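Long-range contacts in probable Ni/Fe-hydrogenase 1 B-type cytochrome subunit (Escherichia coli K-12, PDB 6G94), which probably serves as the membrane-bound b-type cytochrome of Ni/Fe-hydrogenase 1, carrying electrons through its haem in the inner membrane: residues T146-L150 with I180-H184; M33-Y37 with R185-I191; F70-L74 with S140-I144. All coordinates share one frame; numbering follows the deposited sequence.

Contact 1: residues T146-L150 with I180-H184. With HEM (protoporphyrin IX containing Fe), chain B.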
loop_
_atom_site.group_PDB
_atom_site.type_symbol
_atom_site.label_atom_id
_atom_site.label_comp_id
_atom_site.label_asym_id
_atom_site.label_seq_id
_atom_site.Cartn_x
_atom_site.Cartn_y
_atom_site.Cartn_z
ATOM N N THR I 146 -15.452 -19.907 -38.782
ATOM C CA THR I 146 -14.385 -19.243 -38.036
ATOM C C THR I 146 -14.606 -19.281 -36.522
ATOM O O THR I 146 -13.667 -19.539 -35.765
ATOM C CB THR I 146 -14.150 -17.775 -38.491
ATOM O OG1 THR I 146 -15.256 -16.939 -38.126
ATOM C CG2 THR I 146 -13.921 -17.701 -39.983
ATOM N N GLY I 147 -15.839 -19.008 -36.088
ATOM C CA GLY I 147 -16.206 -19.004 -34.672
ATOM C C GLY I 147 -15.982 -20.338 -33.980
ATOM O O GLY I 147 -15.561 -20.368 -32.821
ATOM N N PHE I 148 -16.241 -21.435 -34.700
ATOM C CA PHE I 148 -16.061 -22.787 -34.172
ATOM C C PHE I 148 -14.630 -23.270 -34.239
ATOM O O PHE I 148 -14.225 -24.122 -33.444
ATOM C CB PHE I 148 -16.967 -23.793 -34.886
ATOM C CG PHE I 148 -18.271 -23.996 -34.200
ATOM C CD1 PHE I 148 -18.336 -24.717 -33.027
ATOM C CD2 PHE I 148 -19.423 -23.425 -34.697
ATOM C CE1 PHE I 148 -19.529 -24.880 -32.360
ATOM C CE2 PHE I 148 -20.627 -23.587 -34.044
ATOM C CZ PHE I 148 -20.679 -24.315 -32.869
ATOM N N ALA I 149 -13.873 -22.739 -35.182
ATOM C CA ALA I 149 -12.462 -23.081 -35.294
ATOM C C ALA I 149 -11.775 -22.614 -34.030
ATOM O O ALA I 149 -10.885 -23.279 -33.538
ATOM C CB ALA I 149 -11.830 -22.454 -36.520
ATOM N N LEU I 150 -12.197 -21.467 -33.511
ATOM C CA LEU I 150 -11.699 -20.964 -32.247
ATOM C C LEU I 150 -12.166 -21.751 -31.033
ATOM O O LEU I 150 -11.379 -22.069 -30.162
ATOM C CB LEU I 150 -12.108 -19.517 -32.062
ATOM C CG LEU I 150 -11.527 -18.523 -33.029
ATOM C CD1 LEU I 150 -12.131 -17.159 -32.764
ATOM C CD2 LEU I 150 -10.015 -18.515 -32.910
ATOM N N ILE I 180 -7.645 -15.713 -37.408
ATOM C CA ILE I 180 -8.996 -16.204 -37.199
ATOM C C ILE I 180 -9.784 -15.206 -36.352
ATOM O O ILE I 180 -10.888 -14.846 -36.703
ATOM C CB ILE I 180 -9.001 -17.600 -36.543
ATOM C CG1 ILE I 180 -7.956 -18.508 -37.216
ATOM C CG2 ILE I 180 -10.400 -18.191 -36.571
ATOM C CD1 ILE I 180 -7.911 -19.936 -36.712
ATOM N N HIS I 181 -9.186 -14.727 -35.269
ATOM C CA HIS I 181 -9.796 -13.732 -34.395
ATOM C C HIS I 181 -10.082 -12.446 -35.128
ATOM O O HIS I 181 -11.085 -11.782 -34.863
ATOM C CB HIS I 181 -8.877 -13.399 -33.223
ATOM C CG HIS I 181 -9.098 -14.261 -32.023
ATOM N ND1 HIS I 181 -9.825 -13.837 -30.931
ATOM C CD2 HIS I 181 -8.706 -15.529 -31.750
ATOM C CE1 HIS I 181 -9.857 -14.800 -30.030
ATOM N NE2 HIS I 181 -9.197 -15.840 -30.508
ATOM N N SER I 182 -9.186 -12.086 -36.039
ATOM C CA SER I 182 -9.260 -10.805 -36.731
ATOM C C SER I 182 -10.337 -10.856 -37.795
ATOM O O SER I 182 -11.192 -9.986 -37.834
ATOM C CB SER I 182 -7.899 -10.419 -37.317
ATOM O OG SER I 182 -7.083 -9.791 -36.330
ATOM N N TRP I 183 -10.303 -11.890 -38.630
ATOM C CA TRP I 183 -11.329 -12.114 -39.637
ATOM C C TRP I 183 -12.712 -12.351 -39.031
ATOM O O TRP I 183 -13.710 -11.919 -39.599
ATOM C CB TRP I 183 -10.942 -13.278 -40.536
ATOM C CG TRP I 183 -9.890 -12.920 -41.539
ATOM C CD1 TRP I 183 -8.588 -13.265 -41.493
ATOM C CD2 TRP I 183 -10.057 -12.149 -42.743
ATOM N NE1 TRP I 183 -7.923 -12.780 -42.588
ATOM C CE2 TRP I 183 -8.800 -12.081 -43.374
ATOM C CE3 TRP I 183 -11.149 -11.516 -43.353
ATOM C CZ2 TRP I 183 -8.592 -11.405 -44.590
ATOM C CZ3 TRP I 183 -10.944 -10.844 -44.555
ATOM C CH2 TRP I 183 -9.671 -10.794 -45.158
ATOM N N HIS I 184 -12.758 -13.034 -37.887
ATOM C CA HIS I 184 -13.991 -13.195 -37.112
ATOM C C HIS I 184 -14.525 -11.843 -36.658
ATOM O O HIS I 184 -15.710 -11.580 -36.812
ATOM C CB HIS I 184 -13.772 -14.123 -35.905
ATOM C CG HIS I 184 -15.036 -14.599 -35.241
ATOM N ND1 HIS I 184 -15.852 -15.566 -35.792
ATOM C CD2 HIS I 184 -15.591 -14.278 -34.046
ATOM C CE1 HIS I 184 -16.860 -15.805 -34.970
ATOM N NE2 HIS I 184 -16.721 -15.046 -33.901
HETATM C CHA HEM B . -15.215 -14.077 -30.452
HETATM C CHB HEM B . -18.864 -11.995 -32.718
HETATM C CHC HEM B . -20.487 -16.310 -34.076
HETATM C CHD HEM B . -17.170 -18.386 -31.287
HETATM C C1A HEM B . -16.019 -13.172 -31.065
HETATM C C2A HEM B . -15.649 -11.839 -31.260
HETATM C C3A HEM B . -16.665 -11.242 -31.904
HETATM C C4A HEM B . -17.664 -12.208 -32.096
HETATM C CMA HEM B . -16.702 -9.790 -32.314
HETATM C CAA HEM B . -14.363 -11.191 -30.799
HETATM C CBA HEM B . -13.208 -11.416 -31.754
HETATM C CGA HEM B . -11.986 -10.731 -31.230
HETATM O O1A HEM B . -11.865 -9.502 -31.159
HETATM O O2A HEM B . -11.038 -11.422 -30.855
HETATM C C1B HEM B . -19.616 -13.014 -33.315
HETATM C C2B HEM B . -20.735 -12.767 -34.160
HETATM C C3B HEM B . -21.175 -13.987 -34.550
HETATM C C4B HEM B . -20.306 -14.961 -33.908
HETATM C CMB HEM B . -21.295 -11.418 -34.544
HETATM C CAB HEM B . -22.286 -14.364 -35.432
HETATM C CBB HEM B . -23.181 -13.483 -35.836
HETATM C C1C HEM B . -19.758 -17.264 -33.379
HETATM C C2C HEM B . -20.029 -18.634 -33.372
HETATM C C3C HEM B . -19.079 -19.216 -32.586
HETATM C C4C HEM B . -18.234 -18.191 -32.113
HETATM C CMC HEM B . -21.130 -19.354 -34.112
HETATM C CAC HEM B . -18.984 -20.663 -32.304
HETATM C CBC HEM B . -19.053 -21.113 -31.058
HETATM C C1D HEM B . -16.357 -17.348 -30.886
HETATM C C2D HEM B . -15.148 -17.617 -30.122
HETATM C C3D HEM B . -14.590 -16.406 -29.871
HETATM C C4D HEM B . -15.481 -15.425 -30.510
HETATM C CMD HEM B . -14.689 -18.993 -29.707
HETATM C CAD HEM B . -13.318 -16.065 -29.112
HETATM C CBD HEM B . -13.301 -16.650 -27.703
HETATM C CGD HEM B . -12.102 -16.268 -26.874
HETATM O O1D HEM B . -10.986 -16.765 -27.075
HETATM O O2D HEM B . -12.217 -15.456 -25.954
HETATM N NA HEM B . -17.247 -13.403 -31.610
HETATM N NB HEM B . -19.403 -14.321 -33.190
HETATM N NC HEM B . -18.703 -17.016 -32.569
HETATM N ND HEM B . -16.517 -16.034 -31.106
HETATM FE FE HEM B . -17.874 -15.209 -32.050
#
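Leu150 and Ile180 pass alongside one another, pointing opposite ways, where helix segments 146-150 and 180-184 run roughly antiparallel (147° between their directions), their axes 9.6 Å apart. Leu150 CD2 lies 3.7 Å from Ile180 CG2, and the same methyl of Ile180 packs against the backbone carbonyl of Thr146. The other branch of Leu150, CD1, sits over one face of the His181 imidazole, displaced from the ring centre, in a CH-pi contact 4.0 Å from the ring centroid. His181 is thereby covered on that face while its edge is tied in plane to a haem propionate, ND1 donating to HEM O2A at 2.7 Å.

His184 is an axial ligand of the haem iron: with its CG anti to the backbone N (chi1 -167°), the ring reaches over the porphyrin and NE2 binds the metal at 2.2 Å; His63 supplies the second axial nitrogen. ND1 on the far side of the ring donates a nearly straight bond (172°) to Thr146 OG1 at 2.8 Å, close to the imidazole plane. This second-shell bond fixes the ring's rotation and would be expected to make the ligand somewhat more electron-rich. Gly147 CA comes to 3.3 Å from His184 CE1, and a side chain there would strike both ring and porphyrin.

The contact joins helix 130-151 to helix 177-203, with helix 166-172 against Ala149 and Ile180, and helix 55-83 touching Phe148.

Contact 2: residues M33-Y37 with R185-I191. With HEM (protoporphyrin IX containing Fe), chain B.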
loop_
_atom_site.group_PDB
_atom_site.type_symbol
_atom_site.label_atom_id
_atom_site.label_comp_id
_atom_site.label_asym_id
_atom_site.label_seq_id
_atom_site.Cartn_x
_atom_site.Cartn_y
_atom_site.Cartn_z
ATOM N N MET I 33 -23.102 -10.180 -31.116
ATOM C CA MET I 33 -22.459 -8.909 -31.454
ATOM C C MET I 33 -22.040 -8.166 -30.197
ATOM O O MET I 33 -20.855 -7.979 -29.966
ATOM C CB MET I 33 -23.397 -8.037 -32.288
ATOM C CG MET I 33 -23.573 -8.516 -33.725
ATOM S SD MET I 33 -24.356 -7.343 -34.866
ATOM C CE MET I 33 -25.583 -6.527 -33.832
ATOM N N VAL I 34 -23.011 -7.756 -29.384
ATOM C CA VAL I 34 -22.712 -7.129 -28.096
ATOM C C VAL I 34 -21.655 -7.882 -27.250
ATOM O O VAL I 34 -20.781 -7.246 -26.656
ATOM C CB VAL I 34 -23.991 -6.921 -27.273
ATOM C CG1 VAL I 34 -23.670 -6.261 -25.947
ATOM C CG2 VAL I 34 -24.963 -6.065 -28.038
ATOM N N THR I 35 -21.709 -9.219 -27.227
ATOM C CA THR I 35 -20.735 -10.002 -26.429
ATOM C C THR I 35 -19.402 -10.098 -27.138
ATOM O O THR I 35 -18.361 -9.826 -26.533
ATOM C CB THR I 35 -21.183 -11.447 -26.039
ATOM O OG1 THR I 35 -21.450 -12.229 -27.207
ATOM C CG2 THR I 35 -22.389 -11.421 -25.151
ATOM N N GLY I 36 -19.430 -10.488 -28.411
ATOM C CA GLY I 36 -18.205 -10.631 -29.192
ATOM C C GLY I 36 -17.398 -9.336 -29.286
ATOM O O GLY I 36 -16.156 -9.351 -29.313
ATOM N N TYR I 37 -18.115 -8.210 -29.338
ATOM C CA TYR I 37 -17.489 -6.901 -29.280
ATOM C C TYR I 37 -16.580 -6.778 -28.051
ATOM O O TYR I 37 -15.431 -6.385 -28.174
ATOM C CB TYR I 37 -18.544 -5.785 -29.278
ATOM C CG TYR I 37 -17.923 -4.409 -29.270
ATOM C CD1 TYR I 37 -17.262 -3.927 -30.402
ATOM C CD2 TYR I 37 -17.961 -3.605 -28.125
ATOM C CE1 TYR I 37 -16.666 -2.679 -30.403
ATOM C CE2 TYR I 37 -17.363 -2.352 -28.117
ATOM C CZ TYR I 37 -16.719 -1.896 -29.261
ATOM O OH TYR I 37 -16.117 -0.666 -29.286
ATOM N N ARG I 185 -13.667 -10.982 -36.122
ATOM C CA ARG I 185 -14.114 -9.660 -35.675
ATOM C C ARG I 185 -14.570 -8.797 -36.854
ATOM O O ARG I 185 -15.500 -7.998 -36.727
ATOM C CB ARG I 185 -13.023 -8.942 -34.868
ATOM C CG ARG I 185 -13.335 -7.476 -34.588
ATOM C CD ARG I 185 -12.500 -6.890 -33.476
ATOM N NE ARG I 185 -13.234 -6.930 -32.220
ATOM C CZ ARG I 185 -13.726 -5.859 -31.610
ATOM N NH1 ARG I 185 -14.387 -5.994 -30.478
ATOM N NH2 ARG I 185 -13.577 -4.653 -32.133
ATOM N N LEU I 186 -13.927 -8.976 -38.004
ATOM C CA LEU I 186 -14.288 -8.229 -39.208
ATOM C C LEU I 186 -15.690 -8.625 -39.670
ATOM O O LEU I 186 -16.507 -7.757 -39.974
ATOM C CB LEU I 186 -13.264 -8.451 -40.332
ATOM C CG LEU I 186 -13.549 -7.776 -41.671
ATOM C CD1 LEU I 186 -13.565 -6.252 -41.547
ATOM C CD2 LEU I 186 -12.578 -8.247 -42.738
ATOM N N GLY I 187 -15.960 -9.925 -39.688
ATOM C CA GLY I 187 -17.249 -10.471 -40.082
ATOM C C GLY I 187 -18.364 -9.828 -39.305
ATOM O O GLY I 187 -19.383 -9.485 -39.858
ATOM N N MET I 188 -18.146 -9.646 -38.019
ATOM C CA MET I 188 -19.098 -8.983 -37.169
ATOM C C MET I 188 -19.413 -7.555 -37.589
ATOM O O MET I 188 -20.536 -7.113 -37.453
ATOM C CB MET I 188 -18.575 -9.005 -35.753
ATOM C CG MET I 188 -19.433 -8.294 -34.754
ATOM S SD MET I 188 -18.543 -6.914 -34.089
ATOM C CE MET I 188 -19.728 -6.392 -32.865
ATOM N N TRP I 189 -18.427 -6.824 -38.078
ATOM C CA TRP I 189 -18.662 -5.476 -38.544
ATOM C C TRP I 189 -19.416 -5.477 -39.867
ATOM O O TRP I 189 -20.243 -4.618 -40.111
ATOM C CB TRP I 189 -17.346 -4.793 -38.772
ATOM C CG TRP I 189 -16.669 -4.389 -37.591
ATOM C CD1 TRP I 189 -15.414 -4.704 -37.251
ATOM C CD2 TRP I 189 -17.166 -3.542 -36.571
ATOM N NE1 TRP I 189 -15.077 -4.111 -36.077
ATOM C CE2 TRP I 189 -16.141 -3.388 -35.631
ATOM C CE3 TRP I 189 -18.387 -2.897 -36.357
ATOM C CZ2 TRP I 189 -16.288 -2.631 -34.481
ATOM C CZ3 TRP I 189 -18.541 -2.137 -35.212
ATOM C CH2 TRP I 189 -17.493 -2.011 -34.286
ATOM N N LEU I 190 -19.108 -6.452 -40.716
ATOM C CA LEU I 190 -19.737 -6.583 -42.024
ATOM C C LEU I 190 -21.210 -6.920 -41.909
ATOM O O LEU I 190 -22.046 -6.313 -42.584
ATOM C CB LEU I 190 -19.013 -7.626 -42.868
ATOM C CG LEU I 190 -17.541 -7.284 -43.147
ATOM C CD1 LEU I 190 -16.880 -8.344 -44.019
ATOM C CD2 LEU I 190 -17.361 -5.892 -43.756
ATOM N N ILE I 191 -21.523 -7.904 -41.076
ATOM C CA ILE I 191 -22.897 -8.180 -40.684
ATOM C C ILE I 191 -23.614 -6.901 -40.202
ATOM O O ILE I 191 -24.717 -6.612 -40.657
ATOM C CB ILE I 191 -22.941 -9.315 -39.632
ATOM C CG1 ILE I 191 -22.783 -10.666 -40.332
ATOM C CG2 ILE I 191 -24.211 -9.265 -38.781
ATOM C CD1 ILE I 191 -22.297 -11.747 -39.410
HETATM C CHA HEM B . -15.215 -14.077 -30.452
HETATM C CHB HEM B . -18.864 -11.995 -32.718
HETATM C CHC HEM B . -20.487 -16.310 -34.076
HETATM C CHD HEM B . -17.170 -18.386 -31.287
HETATM C C1A HEM B . -16.019 -13.172 -31.065
HETATM C C2A HEM B . -15.649 -11.839 -31.260
HETATM C C3A HEM B . -16.665 -11.242 -31.904
HETATM C C4A HEM B . -17.664 -12.208 -32.096
HETATM C CMA HEM B . -16.702 -9.790 -32.314
HETATM C CAA HEM B . -14.363 -11.191 -30.799
HETATM C CBA HEM B . -13.208 -11.416 -31.754
HETATM C CGA HEM B . -11.986 -10.731 -31.230
HETATM O O1A HEM B . -11.865 -9.502 -31.159
HETATM O O2A HEM B . -11.038 -11.422 -30.855
HETATM C C1B HEM B . -19.616 -13.014 -33.315
HETATM C C2B HEM B . -20.735 -12.767 -34.160
HETATM C C3B HEM B . -21.175 -13.987 -34.550
HETATM C C4B HEM B . -20.306 -14.961 -33.908
HETATM C CMB HEM B . -21.295 -11.418 -34.544
HETATM C CAB HEM B . -22.286 -14.364 -35.432
HETATM C CBB HEM B . -23.181 -13.483 -35.836
HETATM C C1C HEM B . -19.758 -17.264 -33.379
HETATM C C2C HEM B . -20.029 -18.634 -33.372
HETATM C C3C HEM B . -19.079 -19.216 -32.586
HETATM C C4C HEM B . -18.234 -18.191 -32.113
HETATM C CMC HEM B . -21.130 -19.354 -34.112
HETATM C CAC HEM B . -18.984 -20.663 -32.304
HETATM C CBC HEM B . -19.053 -21.113 -31.058
HETATM C C1D HEM B . -16.357 -17.348 -30.886
HETATM C C2D HEM B . -15.148 -17.617 -30.122
HETATM C C3D HEM B . -14.590 -16.406 -29.871
HETATM C C4D HEM B . -15.481 -15.425 -30.510
HETATM C CMD HEM B . -14.689 -18.993 -29.707
HETATM C CAD HEM B . -13.318 -16.065 -29.112
HETATM C CBD HEM B . -13.301 -16.650 -27.703
HETATM C CGD HEM B . -12.102 -16.268 -26.874
HETATM O O1D HEM B . -10.986 -16.765 -27.075
HETATM O O2D HEM B . -12.217 -15.456 -25.954
HETATM N NA HEM B . -17.247 -13.403 -31.610
HETATM N NB HEM B . -19.403 -14.321 -33.190
HETATM N NC HEM B . -18.703 -17.016 -32.569
HETATM N ND HEM B . -16.517 -16.034 -31.106
HETATM FE FE HEM B . -17.874 -15.209 -32.050
#
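Met33 and Met188 have the closest CA atoms where helix segments 33-37 and 185-191 run antiparallel in sense but well tilted, 145° between their directions, with their axes 10.7 Å apart. Met188 points into the interface: its chain bends at chi2 (-116°) and carries CE to 3.5 Å from Met33 O and 3.8 Å from Tyr37 CB, with Met33 CB a little farther from the same methyl. Behind that tip, Met188 CG packs 3.6 Å from the haem methyl CMB, which Met33 CG also touches. Tyr37 CE1 meets Trp189 CH2 at 4.0 Å.

Arg185 bends at chi3, bringing its guanidinium beside the Tyr37 ring with the planes 32° apart. NH1 comes within 2.6 Å of Tyr37 O, near the guanidinium plane, though their alignment makes a hydrogen bond doubtful. NE makes a weak one to the haem propionate oxygen HEM O1A at 3.1 Å. NH2 forms a salt bridge with an acidic side chain of another protein's chain, and Trp189 NE1 is hydrogen-bonded to an acidic side chain there.

Apolar methionines thus pack against the porphyrin rim, while one arginine lies between the propionate and the partner protein's acid, where its positive charge would probably offset both negative ones.

Contact 3: residues F70-L74 with S140-I144. With HEM (protoporphyrin IX containing Fe), chain B.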
loop_
_atom_site.group_PDB
_atom_site.type_symbol
_atom_site.label_atom_id
_atom_site.label_comp_id
_atom_site.label_asym_id
_atom_site.label_seq_id
_atom_site.Cartn_x
_atom_site.Cartn_y
_atom_site.Cartn_z
ATOM N N PHE I 70 -27.730 -20.066 -32.265
ATOM C CA PHE I 70 -27.627 -19.415 -33.564
ATOM C C PHE I 70 -27.277 -20.398 -34.664
ATOM O O PHE I 70 -27.921 -20.403 -35.696
ATOM C CB PHE I 70 -26.584 -18.297 -33.534
ATOM C CG PHE I 70 -26.338 -17.670 -34.868
ATOM C CD1 PHE I 70 -27.196 -16.675 -35.347
ATOM C CD2 PHE I 70 -25.264 -18.071 -35.659
ATOM C CE1 PHE I 70 -26.988 -16.093 -36.592
ATOM C CE2 PHE I 70 -25.043 -17.490 -36.898
ATOM C CZ PHE I 70 -25.904 -16.497 -37.362
ATOM N N THR I 71 -26.260 -21.220 -34.443
ATOM C CA THR I 71 -25.795 -22.178 -35.454
ATOM C C THR I 71 -26.872 -23.193 -35.833
ATOM O O THR I 71 -27.078 -23.480 -37.011
ATOM C CB THR I 71 -24.531 -22.933 -34.991
ATOM O OG1 THR I 71 -23.488 -21.990 -34.756
ATOM C CG2 THR I 71 -24.047 -23.893 -36.047
ATOM N N VAL I 72 -27.536 -23.748 -34.824
ATOM C CA VAL I 72 -28.599 -24.730 -35.023
ATOM C C VAL I 72 -29.745 -24.119 -35.840
ATOM O O VAL I 72 -30.115 -24.635 -36.904
ATOM C CB VAL I 72 -29.086 -25.303 -33.666
ATOM C CG1 VAL I 72 -30.483 -25.887 -33.777
ATOM C CG2 VAL I 72 -28.121 -26.374 -33.174
ATOM N N VAL I 73 -30.285 -23.006 -35.345
ATOM C CA VAL I 73 -31.390 -22.329 -35.998
ATOM C C VAL I 73 -31.039 -21.959 -37.431
ATOM O O VAL I 73 -31.800 -22.263 -38.330
ATOM C CB VAL I 73 -31.866 -21.103 -35.191
ATOM C CG1 VAL I 73 -32.926 -20.318 -35.951
ATOM C CG2 VAL I 73 -32.426 -21.549 -33.852
ATOM N N LEU I 74 -29.889 -21.313 -37.633
ATOM C CA LEU I 74 -29.408 -20.919 -38.960
ATOM C C LEU I 74 -29.366 -22.087 -39.940
ATOM O O LEU I 74 -29.781 -21.932 -41.084
ATOM C CB LEU I 74 -28.019 -20.285 -38.841
ATOM C CG LEU I 74 -27.304 -19.479 -39.940
ATOM C CD1 LEU I 74 -26.404 -20.376 -40.788
ATOM C CD2 LEU I 74 -28.292 -18.680 -40.778
ATOM N N SER I 140 -22.831 -15.235 -42.000
ATOM C CA SER I 140 -23.257 -16.051 -40.883
ATOM C C SER I 140 -22.546 -17.391 -40.864
ATOM O O SER I 140 -22.147 -17.843 -39.808
ATOM C CB SER I 140 -24.768 -16.262 -40.944
ATOM O OG SER I 140 -25.445 -15.016 -40.967
ATOM N N VAL I 141 -22.376 -18.008 -42.029
ATOM C CA VAL I 141 -21.749 -19.319 -42.119
ATOM C C VAL I 141 -20.255 -19.187 -41.950
ATOM O O VAL I 141 -19.596 -20.081 -41.409
ATOM C CB VAL I 141 -22.094 -20.016 -43.449
ATOM C CG1 VAL I 141 -21.246 -21.256 -43.663
ATOM C CG2 VAL I 141 -23.573 -20.390 -43.472
ATOM N N PHE I 142 -19.730 -18.047 -42.377
ATOM C CA PHE I 142 -18.318 -17.738 -42.203
ATOM C C PHE I 142 -18.065 -17.474 -40.717
ATOM O O PHE I 142 -17.090 -17.973 -40.146
ATOM C CB PHE I 142 -17.908 -16.540 -43.081
ATOM C CG PHE I 142 -16.454 -16.165 -42.960
ATOM C CD1 PHE I 142 -15.457 -16.973 -43.529
ATOM C CD2 PHE I 142 -16.073 -15.021 -42.255
ATOM C CE1 PHE I 142 -14.113 -16.647 -43.399
ATOM C CE2 PHE I 142 -14.732 -14.691 -42.126
ATOM C CZ PHE I 142 -13.755 -15.497 -42.706
ATOM N N MET I 143 -18.973 -16.724 -40.093
ATOM C CA MET I 143 -18.931 -16.462 -38.656
ATOM C C MET I 143 -19.053 -17.730 -37.793
ATOM O O MET I 143 -18.765 -17.712 -36.586
ATOM C CB MET I 143 -20.017 -15.457 -38.284
ATOM C CG MET I 143 -19.683 -14.063 -38.741
ATOM S SD MET I 143 -18.038 -13.607 -38.165
ATOM C CE MET I 143 -18.460 -12.841 -36.609
ATOM N N ILE I 144 -19.477 -18.822 -38.429
ATOM C CA ILE I 144 -19.681 -20.104 -37.770
ATOM C C ILE I 144 -18.447 -20.963 -37.992
ATOM O O ILE I 144 -17.911 -21.529 -37.027
ATOM C CB ILE I 144 -20.970 -20.816 -38.257
ATOM C CG1 ILE I 144 -22.213 -20.172 -37.596
ATOM C CG2 ILE I 144 -20.896 -22.325 -37.994
ATOM C CD1 ILE I 144 -23.562 -20.607 -38.152
HETATM C CHA HEM B . -15.215 -14.077 -30.452
HETATM C CHB HEM B . -18.864 -11.995 -32.718
HETATM C CHC HEM B . -20.487 -16.310 -34.076
HETATM C CHD HEM B . -17.170 -18.386 -31.287
HETATM C C1A HEM B . -16.019 -13.172 -31.065
HETATM C C2A HEM B . -15.649 -11.839 -31.260
HETATM C C3A HEM B . -16.665 -11.242 -31.904
HETATM C C4A HEM B . -17.664 -12.208 -32.096
HETATM C CMA HEM B . -16.702 -9.790 -32.314
HETATM C CAA HEM B . -14.363 -11.191 -30.799
HETATM C CBA HEM B . -13.208 -11.416 -31.754
HETATM C CGA HEM B . -11.986 -10.731 -31.230
HETATM O O1A HEM B . -11.865 -9.502 -31.159
HETATM O O2A HEM B . -11.038 -11.422 -30.855
HETATM C C1B HEM B . -19.616 -13.014 -33.315
HETATM C C2B HEM B . -20.735 -12.767 -34.160
HETATM C C3B HEM B . -21.175 -13.987 -34.550
HETATM C C4B HEM B . -20.306 -14.961 -33.908
HETATM C CMB HEM B . -21.295 -11.418 -34.544
HETATM C CAB HEM B . -22.286 -14.364 -35.432
HETATM C CBB HEM B . -23.181 -13.483 -35.836
HETATM C C1C HEM B . -19.758 -17.264 -33.379
HETATM C C2C HEM B . -20.029 -18.634 -33.372
HETATM C C3C HEM B . -19.079 -19.216 -32.586
HETATM C C4C HEM B . -18.234 -18.191 -32.113
HETATM C CMC HEM B . -21.130 -19.354 -34.112
HETATM C CAC HEM B . -18.984 -20.663 -32.304
HETATM C CBC HEM B . -19.053 -21.113 -31.058
HETATM C C1D HEM B . -16.357 -17.348 -30.886
HETATM C C2D HEM B . -15.148 -17.617 -30.122
HETATM C C3D HEM B . -14.590 -16.406 -29.871
HETATM C C4D HEM B . -15.481 -15.425 -30.510
HETATM C CMD HEM B . -14.689 -18.993 -29.707
HETATM C CAD HEM B . -13.318 -16.065 -29.112
HETATM C CBD HEM B . -13.301 -16.650 -27.703
HETATM C CGD HEM B . -12.102 -16.268 -26.874
HETATM O O1D HEM B . -10.986 -16.765 -27.075
HETATM O O2D HEM B . -12.217 -15.456 -25.954
HETATM N NA HEM B . -17.247 -13.403 -31.610
HETATM N NB HEM B . -19.403 -14.321 -33.190
HETATM N NC HEM B . -18.703 -17.016 -32.569
HETATM N ND HEM B . -16.517 -16.034 -31.106
HETATM FE FE HEM B . -17.874 -15.209 -32.050
#
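Within the membrane-embedded haem-binding helices of this cytochrome b561-type domain, Ile144 of helix 130-151 meets Phe70, Thr71 and Leu74 of helix 55-83. The segments 70-74 and 140-144 lie with 139° between their N-to-C directions, their axes 10.9 Å apart, and Ile144 has the most surface buried. Its CG1 lies beside the backbone N (chi1 -77°), and from there CD1 extends among the three partners: 3.7 Å from Phe70 CE2, 3.9 Å from Leu74 CD1 and close to Thr71 OG1. One carbon back, Ile144 CG1 packs against both Thr71 OG1 and the haem methyl CMC, 3.7 Å from the latter. The Thr71 hydroxyl bonds to Gly67 O on its own helix, so it can face this apolar surface with its polarity satisfied.

Phe70 presents its ring edge to Ser140, CZ coming 3.8 Å from Ser140 CB; Ser140 OG is held by Tyr136 O. An alanine at Phe70 is likely to leave Ile144 CD1 and Ser140 CB without the ring that meets them, opening a gap between the helices. Leu74 CD1 also meets Val141 CG2, the two side chains crossing at about a right angle. On the haem side, the doubly bent Met143 brings CE to 3.3 Å from HEM C2B.

Such a largely apolar seam between tilted, roughly antiparallel helices, bordered by a porphyrin edge, belongs to the haem-holding helical bundle of membrane b-type cytochromes.

All three contacts touch one haem, and together they join the four long helices 20-40, 55-83, 130-151 and 177-203. Contacts 1 and 2 have centres 11 Å apart and share helix 177-203, on which 180-184 runs directly into 185-191; contact 3 lies 13 Å from each and shares helix 130-151 with contact 1. Along the chain contact 2 spans the other two, bringing the first helix against the last, while contact 3 closes before contact 1 opens. Met143 links them, its CE reaching His184 O and Met188 N. Residues distant in sequence thus converge on one cofactor, consistent with a helical bundle that holds haem for electron transfer.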